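IscA (Thermosynechococcus elongatus, PDB 1X0G) binds a [2Fe-2S] cluster and probably serves as a scaffold on which iron-sulfur clusters are assembled. Local coordinates at residues M1-L12 / L55-I66; E72-D80 / F90-S98. All blocks are in the same frame, centred on the assembly; numbering follows the deposited sequence.

Interaction 1 of 2, residues M1-L12 / L55-I66; sequences MVELTPAAIQEL and LLTQSQGWTIAI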
loop_
_atom_site.group_PDB
_atom_site.type_symbol
_atom_site.label_atom_id
_atom_site.label_comp_id
_atom_site.label_asym_id
_atom_site.label_seq_id
_atom_site.Cartn_x
_atom_site.Cartn_y
_atom_site.Cartn_z
ATOM N N MET C 1 -5.666 20.426 18.443
ATOM C CA MET C 1 -5.064 19.666 17.292
ATOM C C MET C 1 -5.145 20.477 15.989
ATOM O O MET C 1 -6.179 21.072 15.677
ATOM C CB MET C 1 -5.713 18.279 17.097
ATOM C CG MET C 1 -7.167 18.299 16.560
ATOM S SD MET C 1 -7.563 17.121 15.198
ATOM C CE MET C 1 -7.547 15.462 15.953
ATOM N N VAL C 2 -4.038 20.526 15.257
ATOM C CA VAL C 2 -4.021 21.164 13.938
ATOM C C VAL C 2 -4.047 22.685 13.862
ATOM O O VAL C 2 -5.020 23.338 14.180
ATOM C CB VAL C 2 -5.049 20.579 13.032
ATOM C CG1 VAL C 2 -5.010 21.256 11.689
ATOM C CG2 VAL C 2 -4.683 19.156 12.874
ATOM N N GLU C 3 -2.962 23.226 13.342
ATOM C CA GLU C 3 -2.797 24.638 13.328
ATOM C C GLU C 3 -2.455 25.164 11.952
ATOM O O GLU C 3 -1.664 24.566 11.230
ATOM C CB GLU C 3 -1.699 24.985 14.314
ATOM C CG GLU C 3 -2.169 24.952 15.740
ATOM C CD GLU C 3 -1.295 25.816 16.583
ATOM O OE1 GLU C 3 -0.150 26.118 16.106
ATOM O OE2 GLU C 3 -1.750 26.203 17.694
ATOM N N LEU C 4 -3.042 26.302 11.601
ATOM C CA LEU C 4 -2.652 26.992 10.391
ATOM C C LEU C 4 -1.978 28.287 10.670
ATOM O O LEU C 4 -2.457 29.072 11.513
ATOM C CB LEU C 4 -3.847 27.246 9.522
ATOM C CG LEU C 4 -3.917 26.001 8.653
ATOM C CD1 LEU C 4 -4.856 25.047 9.337
ATOM C CD2 LEU C 4 -4.396 26.329 7.276
ATOM N N THR C 5 -0.880 28.521 9.959
ATOM C CA THR C 5 -0.218 29.811 10.025
ATOM C C THR C 5 -1.022 30.761 9.190
ATOM O O THR C 5 -1.641 30.326 8.227
ATOM C CB THR C 5 1.164 29.765 9.454
ATOM O OG1 THR C 5 1.077 29.338 8.078
ATOM C CG2 THR C 5 2.005 28.834 10.288
ATOM N N PRO C 6 -1.030 32.048 9.550
ATOM C CA PRO C 6 -1.732 32.997 8.688
ATOM C C PRO C 6 -1.208 32.878 7.261
ATOM O O PRO C 6 -1.987 32.865 6.333
ATOM C CB PRO C 6 -1.386 34.360 9.296
ATOM C CG PRO C 6 -1.109 34.060 10.681
ATOM C CD PRO C 6 -0.435 32.714 10.713
ATOM N N ALA C 7 0.094 32.726 7.087
ATOM C CA ALA C 7 0.629 32.462 5.753
ATOM C C ALA C 7 -0.205 31.386 4.992
ATOM O O ALA C 7 -0.782 31.684 3.917
ATOM C CB ALA C 7 2.162 32.128 5.815
ATOM N N ALA C 8 -0.324 30.175 5.558
ATOM C CA ALA C 8 -1.280 29.156 5.014
ATOM C C ALA C 8 -2.779 29.671 4.842
ATOM O O ALA C 8 -3.411 29.484 3.812
ATOM C CB ALA C 8 -1.185 27.898 5.806
ATOM N N ILE C 9 -3.311 30.397 5.810
ATOM C CA ILE C 9 -4.660 30.979 5.666
ATOM C C ILE C 9 -4.803 31.867 4.456
ATOM O O ILE C 9 -5.792 31.801 3.727
ATOM C CB ILE C 9 -5.039 31.839 6.870
ATOM C CG1 ILE C 9 -5.040 31.011 8.137
ATOM C CG2 ILE C 9 -6.406 32.451 6.667
ATOM C CD1 ILE C 9 -6.137 29.957 8.134
ATOM N N GLN C 10 -3.800 32.711 4.280
ATOM C CA GLN C 10 -3.753 33.726 3.233
ATOM C C GLN C 10 -3.749 33.059 1.886
ATOM O O GLN C 10 -4.455 33.492 0.976
ATOM C CB GLN C 10 -2.489 34.585 3.415
ATOM C CG GLN C 10 -2.099 35.552 2.297
ATOM C CD GLN C 10 -1.311 36.730 2.882
ATOM O OE1 GLN C 10 -0.667 36.580 3.936
ATOM N NE2 GLN C 10 -1.387 37.915 2.234
ATOM N N GLU C 11 -2.952 32.003 1.772
ATOM C CA GLU C 11 -2.909 31.265 0.561
ATOM C C GLU C 11 -4.205 30.518 0.354
ATOM O O GLU C 11 -4.684 30.401 -0.763
ATOM C CB GLU C 11 -1.793 30.257 0.641
ATOM C CG GLU C 11 -1.723 29.326 -0.568
ATOM C CD GLU C 11 -1.308 30.007 -1.857
ATOM O OE1 GLU C 11 -1.039 31.254 -1.927
ATOM O OE2 GLU C 11 -1.251 29.253 -2.823
ATOM N N LEU C 12 -4.775 29.995 1.422
ATOM C CA LEU C 12 -6.070 29.384 1.281
ATOM C C LEU C 12 -7.168 30.304 0.806
ATOM O O LEU C 12 -7.972 29.897 -0.008
ATOM C CB LEU C 12 -6.500 28.708 2.550
ATOM C CG LEU C 12 -5.644 27.466 2.668
ATOM C CD1 LEU C 12 -5.902 26.877 3.994
ATOM C CD2 LEU C 12 -5.916 26.463 1.559
ATOM N N LEU C 55 -13.238 15.415 12.165
ATOM C CA LEU C 55 -12.921 16.194 13.345
ATOM C C LEU C 55 -12.642 17.620 12.994
ATOM O O LEU C 55 -11.652 17.958 12.325
ATOM C CB LEU C 55 -11.790 15.561 14.184
ATOM C CG LEU C 55 -12.256 14.159 14.665
ATOM C CD1 LEU C 55 -11.128 13.304 15.113
ATOM C CD2 LEU C 55 -13.460 14.187 15.724
ATOM N N LEU C 56 -13.541 18.466 13.470
ATOM C CA LEU C 56 -13.498 19.868 13.133
ATOM C C LEU C 56 -12.535 20.651 14.017
ATOM O O LEU C 56 -12.407 20.351 15.202
ATOM C CB LEU C 56 -14.938 20.424 13.195
ATOM C CG LEU C 56 -15.719 19.479 12.276
ATOM C CD1 LEU C 56 -17.213 19.639 12.304
ATOM C CD2 LEU C 56 -15.192 19.511 10.838
ATOM N N THR C 57 -11.848 21.634 13.442
ATOM C CA THR C 57 -11.098 22.613 14.227
ATOM C C THR C 57 -11.334 23.914 13.533
ATOM O O THR C 57 -11.302 23.959 12.313
ATOM C CB THR C 57 -9.560 22.322 14.364
ATOM O OG1 THR C 57 -9.271 20.912 14.213
ATOM C CG2 THR C 57 -9.065 22.735 15.712
ATOM N N GLN C 58 -11.638 24.945 14.330
ATOM C CA GLN C 58 -11.884 26.318 13.878
ATOM C C GLN C 58 -10.648 27.163 14.040
ATOM O O GLN C 58 -10.252 27.403 15.174
ATOM C CB GLN C 58 -12.967 26.993 14.758
ATOM C CG GLN C 58 -14.399 26.966 14.212
ATOM C CD GLN C 58 -14.582 25.771 13.292
ATOM O OE1 GLN C 58 -14.215 25.835 12.108
ATOM N NE2 GLN C 58 -15.077 24.646 13.845
ATOM N N SER C 59 -10.047 27.645 12.945
ATOM C CA SER C 59 -9.019 28.688 13.079
ATOM C C SER C 59 -9.141 29.898 12.131
ATOM O O SER C 59 -9.254 29.748 10.917
ATOM C CB SER C 59 -7.620 28.079 12.979
ATOM O OG SER C 59 -6.704 29.005 13.523
ATOM N N GLN C 60 -9.102 31.100 12.685
ATOM C CA GLN C 60 -8.959 32.293 11.860
ATOM C C GLN C 60 -10.068 32.479 10.819
ATOM O O GLN C 60 -9.824 33.004 9.720
ATOM C CB GLN C 60 -7.610 32.268 11.159
ATOM C CG GLN C 60 -6.536 31.554 11.947
ATOM C CD GLN C 60 -5.162 32.102 11.665
ATOM O OE1 GLN C 60 -4.151 31.502 12.018
ATOM N NE2 GLN C 60 -5.112 33.264 11.024
ATOM N N GLY C 61 -11.280 32.054 11.175
ATOM C CA GLY C 61 -12.440 32.143 10.292
ATOM C C GLY C 61 -12.415 31.038 9.249
ATOM O O GLY C 61 -12.996 31.201 8.165
ATOM N N TRP C 62 -11.707 29.945 9.559
ATOM C CA TRP C 62 -11.599 28.795 8.678
ATOM C C TRP C 62 -11.883 27.529 9.375
ATOM O O TRP C 62 -11.306 27.248 10.423
ATOM C CB TRP C 62 -10.202 28.638 8.122
ATOM C CG TRP C 62 -10.072 29.374 6.923
ATOM C CD1 TRP C 62 -9.918 30.708 6.819
ATOM C CD2 TRP C 62 -10.133 28.862 5.603
ATOM N NE1 TRP C 62 -9.857 31.071 5.506
ATOM C CE2 TRP C 62 -10.002 29.960 4.728
ATOM C CE3 TRP C 62 -10.276 27.581 5.066
ATOM C CZ2 TRP C 62 -10.004 29.830 3.344
ATOM C CZ3 TRP C 62 -10.281 27.443 3.676
ATOM C CH2 TRP C 62 -10.152 28.572 2.831
ATOM N N THR C 63 -12.710 26.709 8.744
ATOM C CA THR C 63 -12.976 25.379 9.271
ATOM C C THR C 63 -11.987 24.331 8.767
ATOM O O THR C 63 -11.696 24.221 7.568
ATOM C CB THR C 63 -14.405 24.938 9.001
ATOM O OG1 THR C 63 -15.312 26.055 9.226
ATOM C CG2 THR C 63 -14.735 23.776 9.918
ATOM N N ILE C 64 -11.452 23.567 9.704
ATOM C CA ILE C 64 -10.466 22.607 9.348
ATOM C C ILE C 64 -10.920 21.241 9.718
ATOM O O ILE C 64 -11.166 20.956 10.886
ATOM C CB ILE C 64 -9.164 22.917 9.983
ATOM C CG1 ILE C 64 -8.494 24.081 9.250
ATOM C CG2 ILE C 64 -8.240 21.742 9.800
ATOM C CD1 ILE C 64 -8.858 25.458 9.739
ATOM N N ALA C 65 -11.038 20.388 8.702
ATOM C CA ALA C 65 -11.664 19.075 8.861
ATOM C C ALA C 65 -10.621 17.962 8.717
ATOM O O ALA C 65 -9.995 17.816 7.648
ATOM C CB ALA C 65 -12.702 18.931 7.858
ATOM N N ILE C 66 -10.421 17.189 9.780
ATOM C CA ILE C 66 -9.492 16.089 9.722
ATOM C C ILE C 66 -10.263 14.789 9.567
ATOM O O ILE C 66 -11.184 14.511 10.355
ATOM C CB ILE C 66 -8.701 16.028 11.043
ATOM C CG1 ILE C 66 -8.116 17.400 11.419
ATOM C CG2 ILE C 66 -7.564 14.955 10.990
ATOM C CD1 ILE C 66 -7.002 17.869 10.495
#

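Interaction 2 of 2, residues E72-D80 / F90-S98; sequences ELLRGLRVD and FRFHNPNAS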
loop_
_atom_site.group_PDB
_atom_site.type_symbol
_atom_site.label_atom_id
_atom_site.label_comp_id
_atom_site.label_asym_id
_atom_site.label_seq_id
_atom_site.Cartn_x
_atom_site.Cartn_y
_atom_site.Cartn_z
ATOM N N GLU C 72 -5.118 9.957 14.369
ATOM C CA GLU C 72 -3.944 9.460 15.058
ATOM C C GLU C 72 -2.684 9.903 14.327
ATOM O O GLU C 72 -1.644 10.219 14.928
ATOM C CB GLU C 72 -3.991 7.939 15.076
ATOM C CG GLU C 72 -5.285 7.316 14.423
ATOM C CD GLU C 72 -5.679 5.930 15.062
ATOM O OE1 GLU C 72 -4.773 5.204 15.566
ATOM O OE2 GLU C 72 -6.882 5.560 15.063
ATOM N N LEU C 73 -2.777 9.922 13.011
ATOM C CA LEU C 73 -1.655 10.327 12.209
ATOM C C LEU C 73 -1.452 11.850 12.161
ATOM O O LEU C 73 -0.355 12.280 11.789
ATOM C CB LEU C 73 -1.762 9.783 10.811
ATOM C CG LEU C 73 -1.878 8.271 10.691
ATOM C CD1 LEU C 73 -2.220 7.985 9.194
ATOM C CD2 LEU C 73 -0.596 7.640 10.990
ATOM N N LEU C 74 -2.445 12.648 12.575
ATOM C CA LEU C 74 -2.449 14.080 12.257
ATOM C C LEU C 74 -2.623 14.967 13.454
ATOM O O LEU C 74 -2.426 16.177 13.312
ATOM C CB LEU C 74 -3.552 14.466 11.252
ATOM C CG LEU C 74 -3.524 13.888 9.837
ATOM C CD1 LEU C 74 -4.723 14.282 9.018
ATOM C CD2 LEU C 74 -2.245 14.104 9.012
ATOM N N ARG C 75 -3.036 14.408 14.601
ATOM C CA ARG C 75 -3.212 15.180 15.840
ATOM C C ARG C 75 -2.057 16.189 16.017
ATOM O O ARG C 75 -0.899 15.788 16.031
ATOM C CB ARG C 75 -3.270 14.224 17.018
ATOM C CG ARG C 75 -3.681 14.885 18.378
ATOM C CD ARG C 75 -4.365 13.902 19.370
ATOM N NE ARG C 75 -5.406 13.069 18.706
ATOM C CZ ARG C 75 -6.720 13.349 18.679
ATOM N NH1 ARG C 75 -7.192 14.434 19.298
ATOM N NH2 ARG C 75 -7.570 12.543 18.035
ATOM N N GLY C 76 -2.349 17.492 16.111
ATOM C CA GLY C 76 -1.283 18.482 16.329
ATOM C C GLY C 76 -0.434 18.885 15.113
ATOM O O GLY C 76 0.537 19.654 15.217
ATOM N N LEU C 77 -0.791 18.399 13.940
ATOM C CA LEU C 77 -0.187 18.922 12.744
ATOM C C LEU C 77 -0.295 20.456 12.764
ATOM O O LEU C 77 -1.303 21.040 13.186
ATOM C CB LEU C 77 -0.960 18.423 11.554
ATOM C CG LEU C 77 -0.422 18.788 10.219
ATOM C CD1 LEU C 77 0.824 17.939 10.059
ATOM C CD2 LEU C 77 -1.503 18.413 9.200
ATOM N N ARG C 78 0.781 21.070 12.294
ATOM C CA ARG C 78 0.776 22.453 11.944
ATOM C C ARG C 78 1.179 22.525 10.477
ATOM O O ARG C 78 2.120 21.839 10.008
ATOM C CB ARG C 78 1.764 23.258 12.805
ATOM C CG ARG C 78 1.530 23.114 14.322
ATOM C CD ARG C 78 2.576 23.876 15.114
ATOM N NE ARG C 78 3.923 23.631 14.600
ATOM C CZ ARG C 78 4.568 24.423 13.730
ATOM N NH1 ARG C 78 3.980 25.522 13.241
ATOM N NH2 ARG C 78 5.803 24.103 13.329
ATOM N N VAL C 79 0.465 23.394 9.779
ATOM C CA VAL C 79 0.552 23.510 8.363
ATOM C C VAL C 79 0.952 24.947 8.146
ATOM O O VAL C 79 0.328 25.865 8.706
ATOM C CB VAL C 79 -0.863 23.262 7.718
ATOM C CG1 VAL C 79 -0.872 23.660 6.257
ATOM C CG2 VAL C 79 -1.327 21.816 7.892
ATOM N N ASP C 80 1.969 25.149 7.308
ATOM C CA ASP C 80 2.480 26.477 6.994
ATOM C C ASP C 80 2.434 26.588 5.464
ATOM O O ASP C 80 2.265 25.575 4.760
ATOM C CB ASP C 80 3.902 26.459 7.443
ATOM C CG ASP C 80 4.541 27.813 7.493
ATOM O OD1 ASP C 80 3.876 28.879 7.507
ATOM O OD2 ASP C 80 5.785 27.791 7.551
ATOM N N PHE C 90 2.655 24.214 0.655
ATOM C CA PHE C 90 2.385 23.936 2.060
ATOM C C PHE C 90 3.494 23.174 2.676
ATOM O O PHE C 90 4.131 22.417 1.988
ATOM C CB PHE C 90 1.093 23.155 2.187
ATOM C CG PHE C 90 -0.062 23.960 1.766
ATOM C CD1 PHE C 90 -0.584 23.823 0.477
ATOM C CD2 PHE C 90 -0.552 24.974 2.612
ATOM C CE1 PHE C 90 -1.614 24.659 0.064
ATOM C CE2 PHE C 90 -1.634 25.777 2.229
ATOM C CZ PHE C 90 -2.155 25.636 0.958
ATOM N N ARG C 91 3.728 23.416 3.966
ATOM C CA ARG C 91 4.721 22.695 4.747
ATOM C C ARG C 91 3.976 22.126 5.848
ATOM O O ARG C 91 3.051 22.745 6.318
ATOM C CB ARG C 91 5.734 23.641 5.415
ATOM C CG ARG C 91 6.903 24.018 4.601
ATOM C CD ARG C 91 7.742 22.816 4.087
ATOM N NE ARG C 91 8.855 23.390 3.321
ATOM C CZ ARG C 91 8.757 23.819 2.058
ATOM N NH1 ARG C 91 7.593 23.674 1.404
ATOM N NH2 ARG C 91 9.817 24.392 1.462
ATOM N N PHE C 92 4.434 20.994 6.340
ATOM C CA PHE C 92 3.774 20.334 7.454
ATOM C C PHE C 92 4.704 19.974 8.556
ATOM O O PHE C 92 5.767 19.435 8.335
ATOM C CB PHE C 92 3.243 19.040 6.946
ATOM C CG PHE C 92 2.241 19.220 5.902
ATOM C CD1 PHE C 92 2.616 19.270 4.565
ATOM C CD2 PHE C 92 0.911 19.400 6.232
ATOM C CE1 PHE C 92 1.646 19.446 3.565
ATOM C CE2 PHE C 92 -0.065 19.574 5.206
ATOM C CZ PHE C 92 0.297 19.581 3.910
ATOM N N HIS C 93 4.296 20.225 9.763
ATOM C CA HIS C 93 5.127 19.839 10.843
ATOM C C HIS C 93 4.199 18.932 11.629
ATOM O O HIS C 93 3.167 19.378 12.149
ATOM C CB HIS C 93 5.560 21.074 11.619
ATOM C CG HIS C 93 6.245 22.093 10.765
ATOM N ND1 HIS C 93 7.589 22.024 10.462
ATOM C CD2 HIS C 93 5.774 23.213 10.154
ATOM C CE1 HIS C 93 7.913 23.055 9.697
ATOM N NE2 HIS C 93 6.830 23.783 9.486
ATOM N N ASN C 94 4.548 17.656 11.669
ATOM C CA ASN C 94 3.684 16.654 12.211
ATOM C C ASN C 94 4.411 15.996 13.352
ATOM O O ASN C 94 5.372 15.269 13.141
ATOM C CB ASN C 94 3.371 15.665 11.117
ATOM C CG ASN C 94 2.395 14.594 11.550
ATOM O OD1 ASN C 94 2.010 14.506 12.720
ATOM N ND2 ASN C 94 1.950 13.774 10.568
ATOM N N PRO C 95 3.959 16.253 14.569
ATOM C CA PRO C 95 4.485 15.646 15.800
ATOM C C PRO C 95 4.471 14.119 15.747
ATOM O O PRO C 95 5.277 13.485 16.402
ATOM C CB PRO C 95 3.505 16.115 16.879
ATOM C CG PRO C 95 2.935 17.382 16.363
ATOM C CD PRO C 95 2.829 17.156 14.838
ATOM N N ASN C 96 3.582 13.551 14.933
ATOM C CA ASN C 96 3.503 12.120 14.723
ATOM C C ASN C 96 4.520 11.594 13.742
ATOM O O ASN C 96 4.700 10.410 13.628
ATOM C CB ASN C 96 2.114 11.770 14.266
ATOM C CG ASN C 96 1.030 12.335 15.198
ATOM O OD1 ASN C 96 0.099 13.068 14.806
ATOM N ND2 ASN C 96 1.187 12.027 16.439
ATOM N N ALA C 97 5.224 12.457 13.049
ATOM C CA ALA C 97 6.052 11.996 11.976
ATOM C C ALA C 97 7.403 11.513 12.457
ATOM O O ALA C 97 8.080 12.194 13.222
ATOM C CB ALA C 97 6.221 13.076 11.081
ATOM N N SER C 98 7.842 10.345 12.025
ATOM C CA SER C 98 9.079 9.820 12.573
ATOM C C SER C 98 10.209 10.094 11.628
ATOM O O SER C 98 11.342 10.176 12.010
ATOM C CB SER C 98 8.932 8.344 12.816
ATOM O OG SER C 98 8.899 7.630 11.593
#

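Interaction 1 of 2, residues M1-L12 / L55-I66
Val2 CA lies 7.2 Å from Thr57 CA, and Leu4 comes opposite Ser59 in the same way, too far for sheet pairing: the two segments face each other as layers. Residues 55-59 and 62-66 form an antiparallel hairpin closed by a type I' turn from Ser59 to Trp62, and across it lie the short strand 3-4 and the first turns of the helix that begins at Pro6. Thr5 caps that helix, its OG1 accepting from Ala8 N at 3.0 Å while also bonding to Asp80.

Val2, just before the strand, and Leu4 within it both turn toward the hairpin, with Glu3 between them turned away. Val2 straddles two isoleucines. Its CG1, opposite the backbone N (chi1 180°), touches Ile64 CG2, whereas CG2 meets Ile66 CD1 tip to tip at 3.6 Å. Leu4 CD1 lies 3.8 Å from Ile64 CG1, the two side chains crossing at a slant. At the margin the bent chain of Met1 brings SD to 3.8 Å from Ile66 CG1, the side chains sliding past each other in opposite directions. Toward the helix, Ile9 and Trp62 likewise slide past each other in opposite directions, with Ile9 CG2 3.9 Å from Trp62 CD1, and Ile9 CG1 packs against the extended chain of Gln60. Leu12 CB sits over one face of the indole as a CH-pi contact, 4.0 Å from the centroid of the six-membered ring and displaced toward the rim.

The hydrogen bond from Thr57 OG1 to Met1 O, 3.4 Å, is weak. Most of the contacts are apolar, consistent with an interface in which the amino-terminal strand and helix are held against the hairpin largely by packing of aliphatic branches and the indole.

Interaction 2 of 2, residues E72-D80 / F90-S98
The antiparallel hairpin of strands 78-82 and 89-93 is followed by an Asx turn that ties its end to helix 71-74. Arg78 with His93 and Asp80 with Arg91 are hydrogen-bonded pairs flanking the non-hydrogen-bonded pair Val79-Phe92. Arg78 N reaches His93 O at 2.9 Å, and His93 N returns to Arg78 O at 2.7 Å. On the face shared with Asp80 and Arg91, the Arg78 guanidinium runs nearly parallel to the imidazole (10°), with NH2 over its face, 3.3 Å from His93 CG. On the other face, Val79 CG2 packs against Phe92 CD2, and Leu77 CD2 reaches the edge of the Phe92 ring.

Beyond the ladder, Asn94, with CG opposite the backbone N (chi1 -177°), directs its amide at the end of helix 71-74, where ND2 donates to Leu73 O at 3.0 Å, nearly in line with the carbonyl. ND2 also bonds to Tyr42, while OD1 accepts from Asn96 N at 2.9 Å, closing the Asx turn. A leucine here would probably leave Leu73 O and Asn96 N without their side-chain partner and tie the turn less firmly to the helix end. Pro95 CD rests 3.4 Å from Gly76 O, in a spot where a side chain on Gly76 would be tight.

Strand 3-4 pairs in parallel with 78-82 along the edge opposite 89-93, completing a three-stranded sheet. Leu74 and Leu77 pack onto strands 27-34 and 40-46, while Phe92 touches Leu44 and stacks on Tyr42 of the latter. Phe90 meets helix 6-15 and Leu85 of a second subunit.

Overall arrangement
Interactions 1 and 2, their centres 13 Å apart, follow one another along the chain and share a sheet: strand 3-4 lies beside strand 78-82, with probable hydrogen bonds from Glu3 N to Leu77 O (2.7 Å) and from Val79 N to Glu3 O (2.8 Å). A second seam is apolar, Ile66 CG2 meeting Leu74 CD1 at 3.5 Å where strand 62-66 leads on to helix 71-74. Interaction 1 stands apart from the metal sites. Interaction 2 comes closer to them, the side chain of Phe92 being about 10 Å from the bound [2Fe-2S] cluster and that of Arg91 about 6 Å from cluster-binding Gly104.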